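Local coordinates for Mypaa.01249.c (Mycobacterium paratuberculosis, PDB 3RD5), which is uncharacterised but probably acts as an oxidoreductase of the short-chain dehydrogenase/reductase family, with a Rossmann-type fold, at residues A[44-49]-A[67-72]; A[78-83]-A[120-125]; A[94-99]-A[109-114]; A[115-120]-A[283-288]; A[174-179]-A[190-195]. One frame throughout, in Å; residues are numbered along the deposited sequence. Where two conformers were deposited one is given.

Interaction 1: A[44-49]-A[67-72]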
# COMPACT_ATOMS: atom_id res chain seq x y z
N ILE A 44 -11.85 5.72 5.88
CA ILE A 44 -11.25 7.04 5.66
C ILE A 44 -10.41 6.93 4.39
O ILE A 44 -9.37 6.24 4.39
CB ILE A 44 -10.39 7.47 6.85
CG1 ILE A 44 -11.23 7.57 8.12
CG2 ILE A 44 -9.68 8.80 6.56
CD1 ILE A 44 -10.40 7.65 9.40
N MET A 45 -10.89 7.54 3.30
CA MET A 45 -10.19 7.56 2.04
C MET A 45 -9.33 8.80 2.00
O MET A 45 -9.83 9.92 2.11
CB MET A 45 -11.16 7.60 0.86
CG MET A 45 -10.53 7.82 -0.48
SD MET A 45 -9.59 6.41 -0.94
CE MET A 45 -10.83 5.24 -0.25
N ALA A 46 -8.03 8.60 1.83
CA ALA A 46 -7.03 9.67 1.92
C ALA A 46 -6.46 9.90 0.53
O ALA A 46 -5.75 9.04 -0.01
CB ALA A 46 -5.96 9.26 2.92
N VAL A 47 -6.81 11.05 -0.08
CA VAL A 47 -6.58 11.32 -1.50
C VAL A 47 -6.11 12.75 -1.73
O VAL A 47 -6.37 13.63 -0.92
CB VAL A 47 -7.84 11.08 -2.33
CG1 VAL A 47 -8.25 9.60 -2.22
CG2 VAL A 47 -9.03 12.00 -1.93
N ARG A 48 -5.43 12.97 -2.86
CA ARG A 48 -4.93 14.29 -3.23
C ARG A 48 -6.08 15.20 -3.64
O ARG A 48 -6.15 16.37 -3.23
CB ARG A 48 -3.93 14.17 -4.38
CG ARG A 48 -3.17 15.46 -4.77
CD ARG A 48 -2.36 15.24 -6.06
NE ARG A 48 -1.24 16.17 -6.25
CZ ARG A 48 0.05 15.86 -6.13
NH1 ARG A 48 0.44 14.64 -5.79
NH2 ARG A 48 0.97 16.79 -6.33
N ASP A 49 -6.96 14.67 -4.48
CA ASP A 49 -8.07 15.44 -5.08
C ASP A 49 -9.34 15.08 -4.33
O ASP A 49 -10.06 14.11 -4.66
CB ASP A 49 -8.22 15.16 -6.58
CG ASP A 49 -9.30 15.99 -7.26
OD1 ASP A 49 -10.19 16.58 -6.58
OD2 ASP A 49 -9.26 16.08 -8.52
N ARG A 67 -10.61 12.53 3.11
CA ARG A 67 -9.67 13.50 3.71
C ARG A 67 -8.51 13.72 2.76
O ARG A 67 -8.16 12.85 1.95
CB ARG A 67 -9.13 13.00 5.05
CG ARG A 67 -10.17 12.79 6.12
CD ARG A 67 -9.56 12.52 7.46
NE ARG A 67 -10.60 12.10 8.40
CZ ARG A 67 -10.37 11.59 9.61
NH1 ARG A 67 -9.15 11.50 10.09
NH2 ARG A 67 -11.40 11.17 10.33
N GLU A 68 -7.88 14.88 2.88
CA GLU A 68 -6.76 15.25 2.02
C GLU A 68 -5.46 14.61 2.45
O GLU A 68 -5.09 14.66 3.64
CB GLU A 68 -6.56 16.77 2.02
CG GLU A 68 -5.75 17.27 0.84
CD GLU A 68 -5.49 18.74 0.89
OE1 GLU A 68 -6.36 19.50 1.36
OE2 GLU A 68 -4.38 19.15 0.45
N LEU A 69 -4.78 14.02 1.48
CA LEU A 69 -3.45 13.46 1.65
C LEU A 69 -2.73 13.59 0.32
O LEU A 69 -3.20 13.06 -0.70
CB LEU A 69 -3.50 12.00 2.08
CG LEU A 69 -2.19 11.21 2.03
CD1 LEU A 69 -1.22 11.83 3.04
CD2 LEU A 69 -2.44 9.72 2.30
N ASP A 70 -1.53 14.21 0.33
CA ASP A 70 -0.65 14.22 -0.81
C ASP A 70 0.61 13.42 -0.47
O ASP A 70 1.49 13.91 0.24
CB ASP A 70 -0.26 15.65 -1.18
CG ASP A 70 0.60 15.74 -2.41
OD1 ASP A 70 0.94 14.70 -3.00
OD2 ASP A 70 0.95 16.92 -2.80
N LEU A 71 0.68 12.17 -0.93
CA LEU A 71 1.82 11.30 -0.67
C LEU A 71 3.13 11.82 -1.24
O LEU A 71 4.17 11.35 -0.83
CB LEU A 71 1.57 9.89 -1.20
CG LEU A 71 0.55 9.06 -0.39
CD1 LEU A 71 0.10 7.87 -1.27
CD2 LEU A 71 1.24 8.53 0.91
N GLN A 72 3.08 12.79 -2.15
CA GLN A 72 4.26 13.47 -2.70
C GLN A 72 4.71 14.68 -1.91
O GLN A 72 5.52 15.48 -2.40
CB GLN A 72 4.04 13.87 -4.17
CG GLN A 72 3.68 12.67 -5.04
CD GLN A 72 3.68 12.95 -6.54
OE1 GLN A 72 4.32 13.89 -7.03
NE2 GLN A 72 3.06 12.04 -7.29
O HOH W 1 -3.94 17.71 -2.23
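R48 and D70 meet just past the ends of two neighbouring parallel strands, 42-47 and 63-68, of the Rossmann-type sheet. The long side chain of R48 runs alongside D70, its CB turned away overall and its end coming nearer. CB lies near L69 O; CG is anti to the backbone N (chi1 -172°), and the chain stays extended to NE. The D70 carboxylate lies over one face of the guanidinium, near its rim, the planes 59° apart, and Q72 comes to the edge. In the conformer described, R48 NH1 is 2.8 Å from D70 OD1, a salt bridge of charges to which no N-H points. D70 OD1 also accepts from Q72 N at 3.0 Å, an Asx turn that fixes the carboxylate. Upstream, R67 N donates to M45 O at 2.9 Å, V47 N to R67 O and L69 N to V47 O, the donors alternating between the two segments. A46 is small enough to let L69 CD2 approach its CB to 3.6 Å, while I44 CD1 lies over a face of the R67 guanidinium, whose NE bridges to E65. The directional backbone bonds set the strand register; the R48–D70 attraction has no N-H aimed at the oxygen, which fits the second conformer modelled for R48.

Interaction 2: A[78-83]-A[120-125]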
# COMPACT_ATOMS: atom_id res chain seq x y z
N ARG A 78 2.25 14.11 7.19
CA ARG A 78 2.28 14.37 8.63
C ARG A 78 0.98 14.98 9.13
O ARG A 78 0.44 14.56 10.16
CB ARG A 78 3.47 15.27 8.99
CG ARG A 78 4.79 14.56 8.89
CD ARG A 78 5.95 15.40 9.49
NE ARG A 78 7.02 14.49 9.84
CZ ARG A 78 7.13 13.85 11.00
NH1 ARG A 78 6.28 14.05 12.01
NH2 ARG A 78 8.15 13.04 11.17
N ARG A 79 0.46 15.96 8.41
CA ARG A 79 -0.80 16.62 8.79
C ARG A 79 -1.96 15.60 8.76
O ARG A 79 -2.79 15.55 9.68
CB ARG A 79 -1.05 17.79 7.84
CG ARG A 79 -0.23 19.03 8.15
CD ARG A 79 -0.76 20.27 7.39
NE ARG A 79 -0.89 20.06 5.94
CZ ARG A 79 0.08 20.20 5.04
NH1 ARG A 79 1.30 20.59 5.39
NH2 ARG A 79 -0.18 19.98 3.75
N PHE A 80 -1.99 14.77 7.72
CA PHE A 80 -3.04 13.76 7.61
C PHE A 80 -2.94 12.76 8.76
O PHE A 80 -3.93 12.46 9.45
CB PHE A 80 -2.99 13.03 6.27
CG PHE A 80 -3.86 11.81 6.26
CD1 PHE A 80 -5.24 11.94 6.10
CD2 PHE A 80 -3.35 10.55 6.51
CE1 PHE A 80 -6.07 10.82 6.20
CE2 PHE A 80 -4.19 9.44 6.61
CZ PHE A 80 -5.56 9.59 6.45
N ALA A 81 -1.75 12.23 9.02
CA ALA A 81 -1.59 11.26 10.08
C ALA A 81 -1.98 11.79 11.43
O ALA A 81 -2.57 11.07 12.25
CB ALA A 81 -0.13 10.74 10.11
N ASP A 82 -1.61 13.04 11.71
CA ASP A 82 -1.90 13.63 13.01
C ASP A 82 -3.39 13.76 13.25
O ASP A 82 -3.83 13.79 14.39
CB ASP A 82 -1.22 14.98 13.13
CG ASP A 82 0.30 14.86 13.36
OD1 ASP A 82 0.81 13.76 13.70
OD2 ASP A 82 0.97 15.91 13.21
N GLY A 83 -4.17 13.83 12.17
CA GLY A 83 -5.62 13.86 12.26
C GLY A 83 -6.33 12.55 12.45
O GLY A 83 -7.56 12.55 12.63
N PHE A 120 5.75 4.73 3.62
CA PHE A 120 6.67 4.45 4.71
C PHE A 120 6.47 5.45 5.84
O PHE A 120 6.33 5.07 7.02
CB PHE A 120 8.10 4.51 4.16
CG PHE A 120 9.17 4.23 5.18
CD1 PHE A 120 9.59 2.93 5.39
CD2 PHE A 120 9.73 5.23 5.95
CE1 PHE A 120 10.56 2.63 6.34
CE2 PHE A 120 10.70 4.94 6.91
CZ PHE A 120 11.11 3.65 7.12
N ALA A 121 6.48 6.73 5.51
CA ALA A 121 6.27 7.77 6.49
C ALA A 121 4.90 7.67 7.13
O ALA A 121 4.76 7.73 8.37
CB ALA A 121 6.45 9.15 5.82
N LEU A 122 3.89 7.48 6.31
CA LEU A 122 2.51 7.37 6.82
C LEU A 122 2.39 6.24 7.84
O LEU A 122 1.76 6.38 8.91
CB LEU A 122 1.52 7.15 5.68
CG LEU A 122 0.06 6.99 6.07
CD1 LEU A 122 -0.46 8.28 6.75
CD2 LEU A 122 -0.78 6.61 4.83
N THR A 123 2.94 5.08 7.48
CA THR A 123 2.84 3.90 8.33
C THR A 123 3.56 4.11 9.67
O THR A 123 2.99 3.83 10.75
CB THR A 123 3.38 2.65 7.61
OG1 THR A 123 2.68 2.45 6.39
CG2 THR A 123 3.21 1.40 8.52
N ASN A 124 4.77 4.67 9.64
CA ASN A 124 5.47 4.89 10.89
C ASN A 124 4.71 5.88 11.78
O ASN A 124 4.74 5.74 13.01
CB ASN A 124 6.89 5.42 10.66
CG ASN A 124 7.86 4.35 10.31
OD1 ASN A 124 7.74 3.20 10.77
ND2 ASN A 124 8.90 4.73 9.51
N LEU A 125 4.07 6.87 11.19
CA LEU A 125 3.34 7.87 11.97
C LEU A 125 2.03 7.31 12.54
O LEU A 125 1.64 7.70 13.66
CB LEU A 125 3.07 9.09 11.12
CG LEU A 125 4.30 9.91 10.74
CD1 LEU A 125 3.99 10.88 9.61
CD2 LEU A 125 4.88 10.65 11.98
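Helices 74-82 and 110-126 pack next to each other in the Rossmann-type fold, and A81 faces L125 where they come together. The short segments run 29° apart, with their axes 9.6 Å from each other at closest. A81 suits this place because a lone methyl lets the backbones draw near: its CB touches L125 CB at 3.7 Å. On one flank F80 reaches across with its ring. L122 CD1 sits at the edge of that ring, in its plane, 3.7 Å from F80 CD2, so L122 meets the rim of the ring, not its face. In L122, chi1 of 179° sets CG anti to the backbone N, and chi2 of 62° then places CD1 at the ring edge. On the other flank R78 and L125 cross at about a right angle. The aliphatic CG of R78 touches L125 CD1 at 3.8 Å, and in the conformer described L125 CD2 lies over one face of the R78 guanidinium, 3.7 Å from NH1. No hydrogen bond joins the two segments, so shape and burial of apolar surface hold them; the solvent-exposed arginine packs its carbons and guanidinium face on the leucine, while NH2 makes a weak bond to K286 O.

Interaction 3: A[94-99]-A[109-114]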
# COMPACT_ATOMS: atom_id res chain seq x y z
N ALA A 94 -2.64 3.54 -2.77
CA ALA A 94 -2.41 4.53 -3.82
C ALA A 94 -1.13 4.22 -4.57
O ALA A 94 -0.12 3.88 -3.98
CB ALA A 94 -2.27 5.94 -3.21
N GLY A 95 -1.13 4.43 -5.87
CA GLY A 95 0.09 4.29 -6.64
C GLY A 95 0.00 5.04 -7.94
O GLY A 95 -1.10 5.33 -8.47
N ILE A 96 1.17 5.39 -8.45
CA ILE A 96 1.33 5.82 -9.82
C ILE A 96 2.24 4.82 -10.53
O ILE A 96 3.07 4.16 -9.92
CB ILE A 96 1.87 7.28 -9.92
CG1 ILE A 96 3.21 7.43 -9.25
CG2 ILE A 96 0.83 8.27 -9.31
CD1 ILE A 96 3.86 8.84 -9.48
N MET A 97 2.13 4.74 -11.85
CA MET A 97 2.70 3.64 -12.61
C MET A 97 3.26 4.07 -13.97
O MET A 97 2.50 4.48 -14.87
CB MET A 97 1.65 2.50 -12.82
CG MET A 97 2.21 1.29 -13.53
SD MET A 97 1.05 -0.12 -13.60
CE MET A 97 -0.15 0.47 -14.81
N ALA A 98 4.57 3.88 -14.13
CA ALA A 98 5.25 4.03 -15.44
C ALA A 98 5.04 5.39 -16.07
O ALA A 98 4.75 5.54 -17.24
CB ALA A 98 4.86 2.89 -16.36
N VAL A 99 5.20 6.41 -15.25
CA VAL A 99 5.08 7.83 -15.61
C VAL A 99 6.47 8.40 -15.99
O VAL A 99 7.50 7.77 -15.71
CB VAL A 99 4.49 8.64 -14.44
CG1 VAL A 99 3.02 8.20 -14.18
CG2 VAL A 99 5.33 8.53 -13.18
N GLU A 109 12.25 10.83 -6.61
CA GLU A 109 11.68 10.37 -7.89
C GLU A 109 10.22 10.00 -7.61
O GLU A 109 9.89 9.43 -6.56
CB GLU A 109 12.50 9.22 -8.47
CG GLU A 109 12.01 8.66 -9.79
CD GLU A 109 10.87 7.64 -9.64
OE1 GLU A 109 10.95 6.83 -8.69
OE2 GLU A 109 9.90 7.66 -10.45
N SER A 110 9.32 10.35 -8.52
CA SER A 110 7.90 10.32 -8.14
C SER A 110 7.33 8.95 -7.82
O SER A 110 6.46 8.83 -6.95
CB SER A 110 7.02 11.10 -9.13
OG SER A 110 6.86 10.40 -10.36
N GLN A 111 7.79 7.91 -8.50
CA GLN A 111 7.24 6.57 -8.25
C GLN A 111 7.73 6.05 -6.90
O GLN A 111 6.93 5.59 -6.09
CB GLN A 111 7.50 5.61 -9.40
CG GLN A 111 6.90 6.11 -10.71
CD GLN A 111 6.93 5.09 -11.80
OE1 GLN A 111 6.22 4.06 -11.74
NE2 GLN A 111 7.74 5.34 -12.83
N ILE A 112 9.03 6.04 -6.66
CA ILE A 112 9.51 5.60 -5.33
C ILE A 112 8.96 6.53 -4.26
O ILE A 112 8.62 6.07 -3.15
CB ILE A 112 11.05 5.45 -5.29
CG1 ILE A 112 11.52 4.69 -4.07
CG2 ILE A 112 11.76 6.81 -5.33
CD1 ILE A 112 11.21 3.18 -4.10
N GLY A 113 8.86 7.81 -4.56
CA GLY A 113 8.39 8.79 -3.57
C GLY A 113 6.94 8.59 -3.18
O GLY A 113 6.59 8.71 -1.99
N THR A 114 6.09 8.36 -4.14
CA THR A 114 4.65 8.18 -3.91
C THR A 114 4.37 6.79 -3.35
O THR A 114 3.71 6.62 -2.32
CB THR A 114 3.85 8.34 -5.22
OG1 THR A 114 4.10 9.64 -5.79
CG2 THR A 114 2.33 8.16 -4.98
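A98 and Q111 tie the loop after strand 87-92 to the first turn of helix 110-126; the loop segment begins with A94 and G95, the end of the NNAG motif characteristic of short-chain dehydrogenases/reductases. The polar link is single: A98 N donates to Q111 OE1 at 2.9 Å, arriving from above the amide plane, 51° out of it. Glutamine suits the place because its amide serves both ways, OE1 taking the loop N-H while NE2 donates to Y159 OH and P161 O. Van der Waals contacts accompany this bond. I96 CD1 lies 3.5 Å from S110 OG and reaches T114 OG1 at 3.8 Å, its side chain crossing that of T114 at about a right angle. V99 and Q111 slide past each other in opposite directions, V99 CG2 lying 3.8 Å from Q111 CG. The capping bonds belong to E109, at the N-cap: its carboxylate takes two N-H groups, OE1 that of I112 on the syn side and OE2 that of Q111 from above the plane. The helix start probably stabilises a negative charge on E109. S110 O accepts twice from T114, one turn on: from its N at 2.9 Å and from its OG1 at 2.8 Å, the hydroxyl tilted 21° from the carbonyl plane.

Interaction 4: A[115-120]-A[283-288]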
# COMPACT_ATOMS: atom_id res chain seq x y z
N ASN A 115 4.86 5.76 -4.04
CA ASN A 115 4.40 4.40 -3.82
C ASN A 115 5.04 3.80 -2.59
O ASN A 115 4.41 3.02 -1.88
CB ASN A 115 4.77 3.55 -5.03
CG ASN A 115 4.08 3.97 -6.32
OD1 ASN A 115 3.16 4.81 -6.32
ND2 ASN A 115 4.51 3.39 -7.45
N HIS A 116 6.30 4.16 -2.33
CA HIS A 116 7.01 3.65 -1.17
C HIS A 116 7.24 4.70 -0.07
O HIS A 116 6.80 4.53 1.07
CB HIS A 116 8.36 3.01 -1.58
CG HIS A 116 9.22 2.65 -0.43
ND1 HIS A 116 8.88 1.69 0.49
CD2 HIS A 116 10.42 3.14 -0.03
CE1 HIS A 116 9.82 1.62 1.43
NE2 HIS A 116 10.78 2.50 1.13
N LEU A 117 7.96 5.78 -0.37
CA LEU A 117 8.40 6.67 0.72
C LEU A 117 7.27 7.36 1.45
O LEU A 117 7.29 7.46 2.68
CB LEU A 117 9.46 7.69 0.26
CG LEU A 117 10.78 7.05 -0.24
CD1 LEU A 117 11.65 8.06 -1.06
CD2 LEU A 117 11.62 6.44 0.91
N GLY A 118 6.26 7.79 0.71
CA GLY A 118 5.13 8.46 1.39
C GLY A 118 4.36 7.47 2.28
O GLY A 118 3.93 7.82 3.37
N HIS A 119 4.20 6.25 1.80
CA HIS A 119 3.59 5.15 2.58
C HIS A 119 4.42 4.74 3.79
O HIS A 119 3.90 4.43 4.85
CB HIS A 119 3.27 3.96 1.69
CG HIS A 119 2.03 4.14 0.85
ND1 HIS A 119 1.98 3.75 -0.47
CD2 HIS A 119 0.78 4.54 1.19
CE1 HIS A 119 0.74 3.96 -0.92
NE2 HIS A 119 -0.00 4.48 0.06
N PHE A 120 5.75 4.73 3.62
CA PHE A 120 6.67 4.45 4.71
C PHE A 120 6.47 5.45 5.84
O PHE A 120 6.33 5.07 7.02
CB PHE A 120 8.10 4.51 4.16
CG PHE A 120 9.17 4.23 5.18
CD1 PHE A 120 9.59 2.93 5.39
CD2 PHE A 120 9.73 5.23 5.95
CE1 PHE A 120 10.56 2.63 6.34
CE2 PHE A 120 10.70 4.94 6.91
CZ PHE A 120 11.11 3.65 7.12
N GLN A 283 16.08 7.75 6.79
CA GLN A 283 16.88 8.95 6.55
C GLN A 283 16.19 9.89 5.57
O GLN A 283 16.19 11.09 5.78
CB GLN A 283 18.28 8.60 6.07
CG GLN A 283 19.08 7.85 7.09
CD GLN A 283 20.31 7.24 6.49
OE1 GLN A 283 20.70 7.57 5.37
NE2 GLN A 283 20.92 6.32 7.21
N LEU A 284 15.60 9.36 4.50
CA LEU A 284 14.96 10.20 3.52
C LEU A 284 13.70 10.87 4.04
O LEU A 284 13.37 12.02 3.66
CB LEU A 284 14.65 9.39 2.25
CG LEU A 284 15.83 8.95 1.38
CD1 LEU A 284 15.36 7.96 0.31
CD2 LEU A 284 16.47 10.20 0.70
N THR A 285 12.94 10.13 4.85
CA THR A 285 11.60 10.61 5.28
C THR A 285 11.59 11.32 6.64
O THR A 285 10.59 11.93 6.99
CB THR A 285 10.55 9.51 5.31
OG1 THR A 285 10.88 8.52 6.31
CG2 THR A 285 10.38 8.85 3.92
N LYS A 286 12.70 11.23 7.39
CA LYS A 286 12.76 11.72 8.77
C LYS A 286 11.63 11.17 9.62
O LYS A 286 11.04 11.87 10.45
CB LYS A 286 12.86 13.25 8.78
CG LYS A 286 14.10 13.79 7.99
CD LYS A 286 15.36 13.05 8.41
CE LYS A 286 16.63 13.48 7.67
NZ LYS A 286 17.63 12.35 7.79
N THR A 287 11.33 9.88 9.41
CA THR A 287 10.43 9.10 10.26
C THR A 287 11.17 7.83 10.65
O THR A 287 12.14 7.42 10.01
CB THR A 287 9.06 8.74 9.62
OG1 THR A 287 9.27 7.79 8.56
CG2 THR A 287 8.38 9.99 9.10
N GLU A 288 10.77 7.24 11.77
CA GLU A 288 11.38 6.03 12.27
C GLU A 288 10.36 5.06 12.82
O GLU A 288 9.27 5.46 13.21
CB GLU A 288 12.44 6.31 13.33
CG GLU A 288 11.94 6.86 14.61
CD GLU A 288 13.06 7.09 15.65
OE1 GLU A 288 14.26 7.15 15.28
OE2 GLU A 288 12.71 7.21 16.85
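T285 OG1, which meets the edge of the F120 ring, is gripped by several groups. T287 OG1 donates to it at 2.9 Å, T287 N adds a weak bond, and the hydroxyl itself is hydrogen-bonded to S281 O one turn back. Chi1 of 65° places OG1 between the backbone N and the carbonyl carbon, from where it reaches F120 CD2 at 3.5 Å, near the ring plane. The side chains of F120 and T285 cross at about a right angle. T287 OG1 comes to F120 CE2 at 3.6 Å. Threonine fits position 285 because one branch bonds while the other packs: its methyl CG2 lies 3.6 Å from L117 O and 3.9 Å from L117 CB. Next to it the leucines cross obliquely, L117 CD1 meeting L284 CD1 at 4.0 Å. No hydrogen bond joins the two segments directly, but N124 ND2 to T287 OG1 and H116 NE2 to S281 OG link the two sides just beside them. K286, with positive phi, turns the chain out of the helix, and its NZ folds back to Q283 O at 2.8 Å. N115, in a wider pi-type turn, lies near Y165 and K169, consistent with the conserved asparagine of the family. The arrangement is helix-end packing: the C-terminal end of helix 271-285 and the turn after it lie against the middle of helix 110-126 of the Rossmann-type fold.

Interaction 5: A[174-179]-A[190-195]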
# COMPACT_ATOMS: atom_id res chain seq x y z
N LEU A 174 9.73 -5.43 0.33
CA LEU A 174 10.81 -5.36 1.30
C LEU A 174 10.37 -4.59 2.54
O LEU A 174 10.77 -4.90 3.67
CB LEU A 174 12.02 -4.73 0.65
CG LEU A 174 12.73 -5.55 -0.43
CD1 LEU A 174 13.74 -4.67 -1.17
CD2 LEU A 174 13.42 -6.80 0.14
N PHE A 175 9.56 -3.56 2.33
CA PHE A 175 8.91 -2.78 3.43
C PHE A 175 8.09 -3.70 4.31
O PHE A 175 8.19 -3.70 5.55
CB PHE A 175 8.03 -1.69 2.82
CG PHE A 175 7.17 -1.00 3.82
CD1 PHE A 175 7.67 -0.14 4.76
CD2 PHE A 175 5.81 -1.17 3.74
CE1 PHE A 175 6.83 0.51 5.66
CE2 PHE A 175 4.97 -0.49 4.59
CZ PHE A 175 5.50 0.33 5.57
N THR A 176 7.24 -4.50 3.67
CA THR A 176 6.36 -5.43 4.39
C THR A 176 7.15 -6.45 5.22
O THR A 176 6.84 -6.67 6.40
CB THR A 176 5.46 -6.13 3.41
OG1 THR A 176 4.62 -5.18 2.72
CG2 THR A 176 4.54 -7.21 4.10
N SER A 177 8.18 -7.04 4.64
CA SER A 177 9.01 -8.04 5.35
C SER A 177 9.72 -7.43 6.55
O SER A 177 9.72 -8.00 7.64
CB SER A 177 10.03 -8.64 4.41
OG SER A 177 9.41 -9.40 3.39
N GLU A 178 10.34 -6.27 6.35
CA GLU A 178 11.09 -5.64 7.44
C GLU A 178 10.15 -5.10 8.50
O GLU A 178 10.44 -5.21 9.69
CB GLU A 178 12.06 -4.59 6.92
CG GLU A 178 12.85 -3.83 7.97
CD GLU A 178 13.87 -4.61 8.75
OE1 GLU A 178 14.09 -5.79 8.46
OE2 GLU A 178 14.47 -3.96 9.66
N LEU A 179 9.02 -4.55 8.10
CA LEU A 179 8.02 -4.08 9.08
C LEU A 179 7.58 -5.27 9.94
O LEU A 179 7.52 -5.18 11.17
CB LEU A 179 6.80 -3.45 8.38
CG LEU A 179 5.68 -3.00 9.30
CD1 LEU A 179 6.14 -2.04 10.42
CD2 LEU A 179 4.58 -2.33 8.48
N LEU A 190 0.38 -6.55 15.91
CA LEU A 190 0.11 -6.09 14.54
C LEU A 190 0.78 -6.98 13.53
O LEU A 190 1.87 -7.52 13.77
CB LEU A 190 0.57 -4.65 14.32
CG LEU A 190 -0.06 -3.57 15.20
CD1 LEU A 190 0.63 -2.20 14.94
CD2 LEU A 190 -1.56 -3.47 14.98
N ARG A 191 0.15 -7.09 12.36
CA ARG A 191 0.72 -7.81 11.20
C ARG A 191 0.90 -6.85 10.04
O ARG A 191 0.10 -5.93 9.83
CB ARG A 191 -0.16 -8.97 10.75
CG ARG A 191 -0.06 -10.13 11.64
CD ARG A 191 -1.13 -11.16 11.32
NE ARG A 191 -2.40 -10.78 11.95
CZ ARG A 191 -3.46 -11.57 12.00
NH1 ARG A 191 -3.49 -12.71 11.32
NH2 ARG A 191 -4.51 -11.19 12.73
N ALA A 192 1.94 -7.10 9.25
CA ALA A 192 2.17 -6.46 7.96
C ALA A 192 2.00 -7.47 6.86
O ALA A 192 2.66 -8.51 6.86
CB ALA A 192 3.61 -5.85 7.93
N LEU A 193 1.12 -7.17 5.91
CA LEU A 193 0.76 -8.06 4.80
C LEU A 193 0.85 -7.31 3.52
O LEU A 193 0.87 -6.07 3.49
CB LEU A 193 -0.69 -8.58 4.99
CG LEU A 193 -1.03 -9.17 6.35
CD1 LEU A 193 -2.54 -9.49 6.48
CD2 LEU A 193 -0.23 -10.43 6.58
N ALA A 194 0.90 -8.02 2.41
CA ALA A 194 0.89 -7.41 1.09
C ALA A 194 -0.10 -8.12 0.18
O ALA A 194 -0.49 -9.26 0.43
CB ALA A 194 2.33 -7.41 0.47
N ALA A 195 -0.51 -7.42 -0.88
CA ALA A 195 -1.40 -7.95 -1.91
C ALA A 195 -1.01 -7.35 -3.23
O ALA A 195 -0.37 -6.30 -3.29
CB ALA A 195 -2.89 -7.59 -1.59
O HOH W 2 2.67 -4.03 4.49
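T176 and A192 bring helix 161-185 against strand 191-195, a buried contact in which small side chains let the backbones come close. The short axes approach to 7.4 Å and run nearly antiparallel, 161° apart. In T176, chi1 of -62° sets OG1 anti to the carbonyl carbon and leaves CG2 anti to the backbone N, facing the strand. CG2 lies 3.6 Å from A192 O and 3.7 Å from L193 C, so a methyl presses on the peptide surface. T176 OG1 lies 3.9 Å from A194 CB. One turn further along the helix, L179 meets the methyl of A192, CD2 standing 3.7 Å from A192 CB with CG and CB not much farther off. Alanine suits both strand positions that face the helix because its methyl leaves the strand close to it, A192 CB lying 3.7 Å from T176 O. L193, between them, turns its side chain away from the helix.

A water joins the two elements where no direct hydrogen bond does, donating to T176 OG1 at 2.9 Å and to L193 O at 2.9 Å. The threonine hydroxyl is also bonded to N172 O one turn back, which helps fix its rotation. Farther out, A192 N is met by Q180 OE1 from the same helix, and backbone bonds of L193 to V134 and T136 hold the strand against 133-137. F175 and L179 reach T123 of helix 110-126. Strand 133-137, helix 161-185 and the parallel neighbouring strand 191-195 form a beta-alpha-beta crossover of the Rossmann-type fold, whose helix also bears the YxxxK sequence of the family.

Along the chain, interaction 1 closes first, joining strands 42-47 and 63-68 at the edge of the sheet. Interaction 2 follows, its centre 11 Å from that of interaction 1, and F80 packs on A46 and L69 to connect the two. Interaction 3 is nested within the loop that interaction 2 closes, and both use helix 110-126, as does interaction 4, whose segments alternate with those of interaction 2 and share F120. Interaction 5 is nested inside the long loop closed by interaction 4; its centre is about 22 Å from that of interaction 1, at the other side of the chain's centre, though both reach the same sheet. Helix 110-126 thus links loop, neighbouring helix and C-terminal segment into one compact domain.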